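Local coordinates for hypothetical protein aq_1447 (Aquifex aeolicus, PDB 1YVU) that acts as a DNA-guided RNA endonuclease, using short single-stranded DNA guides to bind complementary targets and cleave the target RNA, at residues N74-E79 against M214-H219; I190-R195 against V242-G247; N412-V417 against L447-P452. One frame throughout, in Å; residues are numbered along the deposited sequence.

Contact 1 (N74-E79 against M214-H219); sequences NGEIVE and MERSTH
Arg216 and Glu76 carry this contact between the N-terminal domain and the PAZ domain, two modules of the PAZ lobe of Argonaute. Residues 74-79 turn the hairpin that joins strands 69-72 and 78-82, while residues 214-219 leave the C-terminal end of helix 207-215. Arg216 is the first residue past that helix. Its CG stands anti to the carbonyl carbon (chi1 -70°), and from there the chain runs extended to NE, out toward the hairpin. Glu76 is likewise extended beyond CG and meets the arginine at a slant rather than head on. A single salt bridge closes the pair, with Glu76 OE1 2.9 Å from Arg216 NH2. Carboxylate and guanidinium are only 22° from parallel, yet it is one oxygen and one nitrogen that join. The aliphatic part of Glu76 also counts: CB and Gly75 O lie over one face of the guanidinium, the oxygen 3.9 Å above the plane and displaced toward its rim. Beyond this pair the hairpin meets Thr218, whose side chain crosses that of Asn74 at about a right angle. Helix 32-46 backs this end, since Thr218 O accepts a hydrogen bond from Trp40 and the side chains of Asn74 and Thr218 both touch Arg41. All the touching residues are at least partly exposed, making this a surface bridge between domains. The hairpin follows the arginine from its methylene to its tip, for further back along that chain Asn74 O is 3.5 Å from Arg216 CD.

Contact 2 (I190-R195 against V242-G247); sequences IDFVGR and VVLEKG
Phe192 CG lies anti to the backbone N (chi1 173°), swung to the side of Leu244 and Lys246, at the end of strand 240-244 and in the turn after it. The PAZ domain belongs to the SH3-like barrel class, and this contact joins the start of strand 194-201 to the end of its antiparallel neighbour 240-244. Leu244 has CG anti to its carbonyl carbon (chi1 -55°), and its CD1 reaches the ring edge 3.6 Å from Phe192 CE2. On the other side of CZ, Lys246 runs extended beyond CG, with NZ 3.6 Å from Phe192 CE1. Both stay near the ring plane, so the ammonium is not stacked on the aromatic face. Over one face, offset toward the rim, sits Gly194 N.

At Gly194 a CB would clash with Phe192 CZ and be tight against Leu244 CD1 and Glu245 CG. The Glu245 carboxylate comes against its backbone, OE2 lying 3.2 Å from Gly194 CA. It also lies beside Arg195 N, at a poor angle for bonding. OE1 instead packs against the aliphatic base of the arginine, 3.5 Å from Arg195 CB. The charged ends stay apart, Glu245 OE1 being 5.1 Å from Arg195 NE, although the acid would probably still ease the positive charge gathered by Arg195, Arg182 and Arg184. Deeper in the barrel, Leu244 also packs on Val185 and Tyr250, and Gly194 is backbone-bonded to Val185. Where the strands part, one weak hydrogen bond joins the segments, Glu245 N to Arg195 O, at 3.3 Å and 138°.

Contact 3 (N412-V417 against L447-P452); sequences NKIKDV and LKKMIP
Ile451 and Lys449 meet Ile414 and Val417 where two helix-to-strand loops run side by side in the Rossmann-like Mid domain, at its boundary with PIWI. Residues 412-417 connect helix 402-411 to strand 419-424, and residues 447-452 carry the end of helix 437-448 toward the adjacent parallel strand 454-457. Strand 419-424, helix 437-448 and strand 454-457 thus form a beta-alpha-beta crossover.

Ile451 fills the middle of the contact with both its branches. CD1 lies against the backbone of the facing loop, 3.7 Å from Ile414 CA, and also approaches Lys413 O and Ile414 CG2. The other branch, CG2, stands anti to the backbone N and reaches Val417, 3.7 Å from Val417 CG2. Lys449 crosses Ile414 at about a right angle, its CG 3.7 Å from Ile414 CD1. The last torsion (chi4 -84°) turns NZ aside from the extended chain, close to Ile414 CG1 and CD1.

The bend is consistent with the next-shell partners of NZ: weak hydrogen bonds to the carbonyls of Val410 and Ile411 at the C-terminal end of helix 402-411, where its charge would probably offset the partial negative charge of the helix end. An alanine in place of Lys449 would probably leave those two carbonyls without this donor and open a gap beside CG1 and CD1 of Ile414, where the lysine chain from CG to NZ had lain. Farther out, Ile451 also rests on Val420 of strand 419-424, and the salt bridge of Lys415 to Glu355 ties the facing loop to strand 351-360. No hydrogen bond links residues 412-417 to 447-452, and at the Val417 end Ile451 CG2 lies 3.6 Å from Val417 O.

Contacts 1 and 2 both belong to the PAZ lobe, and their segments alternate along the chain. Their centres are 16 Å apart, and they touch directly where His219 CG packs 3.7 Å from Ile190 CG1; the His219 ring also stacks on Trp40 of the N-terminal domain. Contact 3 sits in the other lobe: its nearest atoms are about 13 Å from contact 2 and about 35 Å from contact 1. Of contact 2, the Arg195 side chain comes near the metal site, about 9 Å from the calcium ion held by Asp502 and Asp683 and about 7 Å from the Asp683 side chain. Contacts 1 and 3 lie away from that site.

Contact 1 (N74-E79 against M214-H219)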
loop_
_atom_site.group_PDB
_atom_site.type_symbol
_atom_site.label_atom_id
_atom_site.label_comp_id
_atom_site.label_asym_id
_atom_site.label_seq_id
_atom_site.Cartn_x
_atom_site.Cartn_y
_atom_site.Cartn_z
ATOM N N ASN A 74 -5.864 -3.501 27.311
ATOM C CA ASN A 74 -4.782 -4.438 26.997
ATOM C C ASN A 74 -3.593 -4.209 27.898
ATOM O O ASN A 74 -2.942 -5.166 28.308
ATOM C CB ASN A 74 -4.320 -4.276 25.550
ATOM C CG ASN A 74 -5.396 -4.631 24.557
ATOM O OD1 ASN A 74 -5.973 -5.717 24.616
ATOM N ND2 ASN A 74 -5.680 -3.716 23.633
ATOM N N GLY A 75 -3.329 -2.926 28.189
ATOM C CA GLY A 75 -2.233 -2.507 29.052
ATOM C C GLY A 75 -2.335 -3.256 30.360
ATOM O O GLY A 75 -1.538 -4.151 30.592
ATOM N N GLU A 76 -3.434 -3.005 31.074
ATOM C CA GLU A 76 -3.832 -3.585 32.378
ATOM C C GLU A 76 -4.491 -2.437 33.128
ATOM O O GLU A 76 -5.039 -2.636 34.208
ATOM C CB GLU A 76 -2.658 -4.126 33.241
ATOM C CG GLU A 76 -3.041 -5.035 34.453
ATOM C CD GLU A 76 -1.931 -5.177 35.519
ATOM O OE1 GLU A 76 -0.862 -5.749 35.214
ATOM O OE2 GLU A 76 -2.133 -4.726 36.670
ATOM N N ILE A 77 -4.455 -1.243 32.532
ATOM C CA ILE A 77 -5.040 -0.036 33.127
ATOM C C ILE A 77 -6.567 -0.147 33.178
ATOM O O ILE A 77 -7.201 -0.529 32.187
ATOM C CB ILE A 77 -4.678 1.251 32.320
ATOM C CG1 ILE A 77 -3.211 1.220 31.890
ATOM C CG2 ILE A 77 -4.919 2.506 33.185
ATOM C CD1 ILE A 77 -2.844 2.271 30.866
ATOM N N VAL A 78 -7.141 0.139 34.347
ATOM C CA VAL A 78 -8.590 0.103 34.491
ATOM C C VAL A 78 -9.087 1.529 34.245
ATOM O O VAL A 78 -8.380 2.510 34.544
ATOM C CB VAL A 78 -9.059 -0.388 35.878
ATOM C CG1 VAL A 78 -10.498 -0.895 35.783
ATOM C CG2 VAL A 78 -8.161 -1.487 36.399
ATOM N N GLU A 79 -10.254 1.623 33.598
ATOM C CA GLU A 79 -10.882 2.899 33.253
ATOM C C GLU A 79 -12.323 3.009 33.725
ATOM O O GLU A 79 -13.134 2.141 33.445
ATOM C CB GLU A 79 -10.846 3.129 31.734
ATOM C CG GLU A 79 -9.451 3.369 31.131
ATOM C CD GLU A 79 -8.891 2.156 30.377
ATOM O OE1 GLU A 79 -9.682 1.339 29.841
ATOM O OE2 GLU A 79 -7.648 2.027 30.304
HETATM N N MSE A 214 -6.186 -13.482 29.268
HETATM C CA MSE A 214 -7.574 -13.837 28.974
HETATM C C MSE A 214 -8.428 -12.700 29.475
HETATM O O MSE A 214 -9.347 -12.250 28.787
HETATM C CB MSE A 214 -7.955 -15.086 29.736
HETATM C CG MSE A 214 -9.232 -15.746 29.307
HETATM SE SE MSE A 214 -10.135 -16.406 30.877
HETATM C CE MSE A 214 -8.986 -17.812 31.312
ATOM N N GLU A 215 -8.124 -12.246 30.690
ATOM C CA GLU A 215 -8.839 -11.124 31.284
ATOM C C GLU A 215 -8.544 -9.833 30.502
ATOM O O GLU A 215 -9.349 -8.885 30.506
ATOM C CB GLU A 215 -8.461 -10.969 32.755
ATOM C CG GLU A 215 -9.219 -11.930 33.675
ATOM C CD GLU A 215 -8.739 -11.881 35.123
ATOM O OE1 GLU A 215 -7.894 -11.020 35.480
ATOM O OE2 GLU A 215 -9.214 -12.721 35.919
ATOM N N ARG A 216 -7.413 -9.836 29.792
ATOM C CA ARG A 216 -6.984 -8.694 28.982
ATOM C C ARG A 216 -7.315 -8.839 27.511
ATOM O O ARG A 216 -6.886 -8.009 26.697
ATOM C CB ARG A 216 -5.482 -8.459 29.119
ATOM C CG ARG A 216 -5.045 -7.932 30.460
ATOM C CD ARG A 216 -3.544 -7.880 30.497
ATOM N NE ARG A 216 -3.023 -7.882 31.860
ATOM C CZ ARG A 216 -1.738 -8.018 32.156
ATOM N NH1 ARG A 216 -0.856 -8.162 31.169
ATOM N NH2 ARG A 216 -1.340 -8.001 33.427
ATOM N N SER A 217 -8.065 -9.882 27.165
ATOM C CA SER A 217 -8.418 -10.088 25.766
ATOM C C SER A 217 -9.638 -9.294 25.291
ATOM O O SER A 217 -10.726 -9.328 25.891
ATOM C CB SER A 217 -8.484 -11.576 25.409
ATOM O OG SER A 217 -9.309 -12.293 26.293
ATOM N N THR A 218 -9.387 -8.506 24.250
ATOM C CA THR A 218 -10.363 -7.622 23.616
ATOM C C THR A 218 -11.571 -8.264 22.921
ATOM O O THR A 218 -12.673 -7.693 22.956
ATOM C CB THR A 218 -9.665 -6.762 22.589
ATOM O OG1 THR A 218 -8.570 -7.499 22.040
ATOM C CG2 THR A 218 -9.161 -5.495 23.206
ATOM N N HIS A 219 -11.343 -9.400 22.244
ATOM C CA HIS A 219 -12.385 -10.133 21.511
ATOM C C HIS A 219 -12.682 -11.482 22.144
ATOM O O HIS A 219 -11.921 -11.955 22.979
ATOM C CB HIS A 219 -11.959 -10.364 20.064
ATOM C CG HIS A 219 -11.952 -9.131 19.207
ATOM N ND1 HIS A 219 -12.827 -8.960 18.146
ATOM C CD2 HIS A 219 -11.132 -8.057 19.185
ATOM C CE1 HIS A 219 -12.534 -7.843 17.513
ATOM N NE2 HIS A 219 -11.511 -7.270 18.124
#

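Contact 2 (I190-R195 against V242-G247)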
loop_
_atom_site.group_PDB
_atom_site.type_symbol
_atom_site.label_atom_id
_atom_site.label_comp_id
_atom_site.label_asym_id
_atom_site.label_seq_id
_atom_site.Cartn_x
_atom_site.Cartn_y
_atom_site.Cartn_z
ATOM N N ILE A 190 -11.054 -11.732 14.440
ATOM C CA ILE A 190 -10.432 -10.399 14.494
ATOM C C ILE A 190 -9.985 -9.809 13.122
ATOM O O ILE A 190 -9.251 -10.446 12.369
ATOM C CB ILE A 190 -9.229 -10.402 15.523
ATOM C CG1 ILE A 190 -9.700 -10.942 16.891
ATOM C CG2 ILE A 190 -8.617 -9.006 15.690
ATOM C CD1 ILE A 190 -8.671 -10.946 18.043
ATOM N N ASP A 191 -10.405 -8.558 12.873
ATOM C CA ASP A 191 -10.133 -7.746 11.660
ATOM C C ASP A 191 -8.664 -7.231 11.612
ATOM O O ASP A 191 -8.385 -6.119 11.138
ATOM C CB ASP A 191 -11.084 -6.517 11.711
ATOM C CG ASP A 191 -12.096 -6.475 10.566
ATOM O OD1 ASP A 191 -11.737 -6.761 9.404
ATOM O OD2 ASP A 191 -13.254 -6.081 10.861
ATOM N N PHE A 192 -7.724 -8.068 12.011
ATOM C CA PHE A 192 -6.336 -7.630 12.090
ATOM C C PHE A 192 -5.285 -8.523 11.420
ATOM O O PHE A 192 -5.332 -9.731 11.537
ATOM C CB PHE A 192 -6.018 -7.356 13.590
ATOM C CG PHE A 192 -4.578 -7.051 13.890
ATOM C CD1 PHE A 192 -4.002 -5.847 13.469
ATOM C CD2 PHE A 192 -3.789 -7.997 14.575
ATOM C CE1 PHE A 192 -2.638 -5.573 13.716
ATOM C CE2 PHE A 192 -2.425 -7.752 14.837
ATOM C CZ PHE A 192 -1.842 -6.538 14.408
ATOM N N VAL A 193 -4.308 -7.895 10.763
ATOM C CA VAL A 193 -3.210 -8.602 10.103
ATOM C C VAL A 193 -1.902 -7.939 10.569
ATOM O O VAL A 193 -1.768 -6.703 10.529
ATOM C CB VAL A 193 -3.328 -8.568 8.529
ATOM C CG1 VAL A 193 -2.039 -9.057 7.844
ATOM C CG2 VAL A 193 -4.493 -9.423 8.078
ATOM N N GLY A 194 -0.980 -8.781 11.044
ATOM C CA GLY A 194 0.318 -8.335 11.521
ATOM C C GLY A 194 1.411 -9.318 11.146
ATOM O O GLY A 194 1.113 -10.466 10.809
ATOM N N ARG A 195 2.666 -8.865 11.169
ATOM C CA ARG A 195 3.814 -9.719 10.828
ATOM C C ARG A 195 4.432 -10.297 12.074
ATOM O O ARG A 195 4.624 -9.581 13.049
ATOM C CB ARG A 195 4.903 -8.964 10.053
ATOM C CG ARG A 195 4.554 -8.510 8.655
ATOM C CD ARG A 195 5.815 -8.263 7.847
ATOM N NE ARG A 195 5.555 -7.570 6.586
ATOM C CZ ARG A 195 6.471 -6.887 5.894
ATOM N NH1 ARG A 195 7.730 -6.802 6.323
ATOM N NH2 ARG A 195 6.115 -6.238 4.792
ATOM N N VAL A 242 2.740 -16.273 20.019
ATOM C CA VAL A 242 3.326 -15.428 18.990
ATOM C C VAL A 242 3.145 -13.951 19.306
ATOM O O VAL A 242 2.029 -13.491 19.583
ATOM C CB VAL A 242 2.658 -15.736 17.619
ATOM C CG1 VAL A 242 3.341 -14.972 16.491
ATOM C CG2 VAL A 242 2.652 -17.269 17.339
ATOM N N VAL A 243 4.256 -13.216 19.247
ATOM C CA VAL A 243 4.255 -11.772 19.492
ATOM C C VAL A 243 4.300 -11.068 18.129
ATOM O O VAL A 243 5.165 -11.353 17.291
ATOM C CB VAL A 243 5.452 -11.311 20.387
ATOM C CG1 VAL A 243 5.264 -9.843 20.814
ATOM C CG2 VAL A 243 5.568 -12.192 21.618
ATOM N N LEU A 244 3.326 -10.194 17.900
ATOM C CA LEU A 244 3.237 -9.460 16.649
ATOM C C LEU A 244 3.844 -8.052 16.711
ATOM O O LEU A 244 4.146 -7.552 17.798
ATOM C CB LEU A 244 1.792 -9.456 16.137
ATOM C CG LEU A 244 1.103 -10.825 15.949
ATOM C CD1 LEU A 244 -0.248 -10.642 15.286
ATOM C CD2 LEU A 244 1.931 -11.767 15.106
ATOM N N GLU A 245 4.028 -7.448 15.532
ATOM C CA GLU A 245 4.659 -6.134 15.329
ATOM C C GLU A 245 4.463 -5.008 16.327
ATOM O O GLU A 245 5.422 -4.574 16.991
ATOM C CB GLU A 245 4.373 -5.602 13.925
ATOM C CG GLU A 245 3.064 -6.037 13.278
ATOM C CD GLU A 245 3.019 -5.727 11.781
ATOM O OE1 GLU A 245 4.082 -5.683 11.097
ATOM O OE2 GLU A 245 1.888 -5.550 11.283
ATOM N N LYS A 246 3.210 -4.582 16.461
ATOM C CA LYS A 246 2.835 -3.497 17.358
ATOM C C LYS A 246 3.024 -3.901 18.840
ATOM O O LYS A 246 3.371 -3.059 19.685
ATOM C CB LYS A 246 1.402 -3.045 17.020
ATOM C CG LYS A 246 1.158 -2.722 15.497
ATOM C CD LYS A 246 -0.341 -2.470 15.132
ATOM C CE LYS A 246 -0.533 -2.176 13.638
ATOM N NZ LYS A 246 -1.974 -2.071 13.256
ATOM N N GLY A 247 2.927 -5.210 19.099
ATOM C CA GLY A 247 3.097 -5.752 20.440
ATOM C C GLY A 247 2.169 -6.902 20.795
ATOM O O GLY A 247 2.591 -7.827 21.514
#

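Contact 3 (N412-V417 against L447-P452)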
loop_
_atom_site.group_PDB
_atom_site.type_symbol
_atom_site.label_atom_id
_atom_site.label_comp_id
_atom_site.label_asym_id
_atom_site.label_seq_id
_atom_site.Cartn_x
_atom_site.Cartn_y
_atom_site.Cartn_z
ATOM N N ASN A 412 29.071 -10.940 -7.470
ATOM C CA ASN A 412 30.316 -10.367 -7.985
ATOM C C ASN A 412 30.116 -9.249 -8.994
ATOM O O ASN A 412 31.091 -8.612 -9.424
ATOM C CB ASN A 412 31.147 -11.471 -8.653
ATOM C CG ASN A 412 31.340 -12.708 -7.761
ATOM O OD1 ASN A 412 31.998 -12.647 -6.720
ATOM N ND2 ASN A 412 30.782 -13.842 -8.188
ATOM N N LYS A 413 28.859 -8.980 -9.331
ATOM C CA LYS A 413 28.546 -7.985 -10.347
ATOM C C LYS A 413 28.540 -6.522 -10.006
ATOM O O LYS A 413 27.954 -5.716 -10.737
ATOM C CB LYS A 413 27.253 -8.353 -11.040
ATOM C CG LYS A 413 27.277 -8.092 -12.525
ATOM C CD LYS A 413 26.084 -8.690 -13.132
ATOM C CE LYS A 413 26.027 -10.188 -12.871
ATOM N NZ LYS A 413 24.612 -10.612 -12.671
ATOM N N ILE A 414 29.195 -6.148 -8.915
ATOM C CA ILE A 414 29.219 -4.725 -8.597
ATOM C C ILE A 414 30.299 -4.041 -9.424
ATOM O O ILE A 414 30.197 -2.843 -9.683
ATOM C CB ILE A 414 29.307 -4.396 -7.077
ATOM C CG1 ILE A 414 28.511 -5.434 -6.262
ATOM C CG2 ILE A 414 28.681 -2.987 -6.836
ATOM C CD1 ILE A 414 28.185 -5.047 -4.781
ATOM N N LYS A 415 31.203 -4.867 -9.963
ATOM C CA LYS A 415 32.350 -4.514 -10.827
ATOM C C LYS A 415 32.702 -3.049 -11.126
ATOM O O LYS A 415 33.873 -2.665 -10.981
ATOM C CB LYS A 415 32.313 -5.357 -12.116
ATOM C CG LYS A 415 32.603 -6.817 -11.852
ATOM C CD LYS A 415 32.487 -7.671 -13.076
ATOM C CE LYS A 415 32.748 -9.112 -12.711
ATOM N NZ LYS A 415 32.650 -10.028 -13.880
ATOM N N ASP A 416 31.677 -2.289 -11.543
ATOM C CA ASP A 416 31.665 -0.851 -11.871
ATOM C C ASP A 416 30.628 -0.624 -12.965
ATOM O O ASP A 416 30.557 0.458 -13.561
ATOM C CB ASP A 416 33.025 -0.303 -12.344
ATOM C CG ASP A 416 33.275 1.135 -11.896
ATOM O OD1 ASP A 416 32.320 1.838 -11.484
ATOM O OD2 ASP A 416 34.446 1.553 -11.952
ATOM N N VAL A 417 29.795 -1.632 -13.199
ATOM C CA VAL A 417 28.782 -1.569 -14.238
ATOM C C VAL A 417 27.756 -0.467 -14.144
ATOM O O VAL A 417 27.328 -0.090 -13.051
ATOM C CB VAL A 417 28.057 -2.903 -14.441
ATOM C CG1 VAL A 417 28.722 -3.652 -15.510
ATOM C CG2 VAL A 417 28.021 -3.728 -13.154
ATOM N N LEU A 447 19.109 -4.344 -7.471
ATOM C CA LEU A 447 18.502 -3.155 -6.896
ATOM C C LEU A 447 19.271 -2.850 -5.627
ATOM O O LEU A 447 19.542 -1.680 -5.316
ATOM C CB LEU A 447 17.057 -3.410 -6.515
ATOM C CG LEU A 447 15.893 -2.685 -7.195
ATOM C CD1 LEU A 447 14.593 -3.219 -6.576
ATOM C CD2 LEU A 447 16.010 -1.160 -7.029
ATOM N N LYS A 448 19.644 -3.915 -4.910
ATOM C CA LYS A 448 20.411 -3.793 -3.659
ATOM C C LYS A 448 21.788 -3.191 -3.902
ATOM O O LYS A 448 22.250 -2.353 -3.128
ATOM C CB LYS A 448 20.585 -5.153 -2.965
ATOM C CG LYS A 448 19.294 -5.786 -2.463
ATOM C CD LYS A 448 19.530 -7.061 -1.663
ATOM C CE LYS A 448 18.258 -7.908 -1.558
ATOM N NZ LYS A 448 18.433 -9.124 -0.679
ATOM N N LYS A 449 22.412 -3.621 -5.001
ATOM C CA LYS A 449 23.740 -3.161 -5.403
ATOM C C LYS A 449 23.658 -1.838 -6.125
ATOM O O LYS A 449 24.681 -1.198 -6.404
ATOM C CB LYS A 449 24.393 -4.189 -6.293
ATOM C CG LYS A 449 24.622 -5.461 -5.583
ATOM C CD LYS A 449 24.756 -6.582 -6.552
ATOM C CE LYS A 449 25.105 -7.855 -5.816
ATOM N NZ LYS A 449 26.576 -7.933 -5.586
HETATM N N MSE A 450 22.415 -1.445 -6.413
HETATM C CA MSE A 450 22.063 -0.187 -7.068
HETATM C C MSE A 450 22.477 -0.038 -8.501
HETATM O O MSE A 450 22.523 1.065 -9.036
HETATM C CB MSE A 450 22.488 1.014 -6.217
HETATM C CG MSE A 450 21.806 0.991 -4.844
HETATM SE SE MSE A 450 22.493 2.212 -3.531
HETATM C CE MSE A 450 24.317 1.436 -3.315
ATOM N N ILE A 451 22.725 -1.182 -9.125
ATOM C CA ILE A 451 23.118 -1.261 -10.525
ATOM C C ILE A 451 21.853 -1.459 -11.359
ATOM O O ILE A 451 21.130 -2.444 -11.186
ATOM C CB ILE A 451 24.072 -2.477 -10.804
ATOM C CG1 ILE A 451 25.261 -2.487 -9.842
ATOM C CG2 ILE A 451 24.664 -2.374 -12.194
ATOM C CD1 ILE A 451 25.726 -3.873 -9.559
ATOM N N PRO A 452 21.553 -0.506 -12.270
ATOM C CA PRO A 452 20.392 -0.561 -13.157
ATOM C C PRO A 452 20.364 -1.931 -13.841
ATOM O O PRO A 452 21.431 -2.481 -14.174
ATOM C CB PRO A 452 20.718 0.513 -14.184
ATOM C CG PRO A 452 21.432 1.476 -13.447
ATOM C CD PRO A 452 22.313 0.732 -12.512
#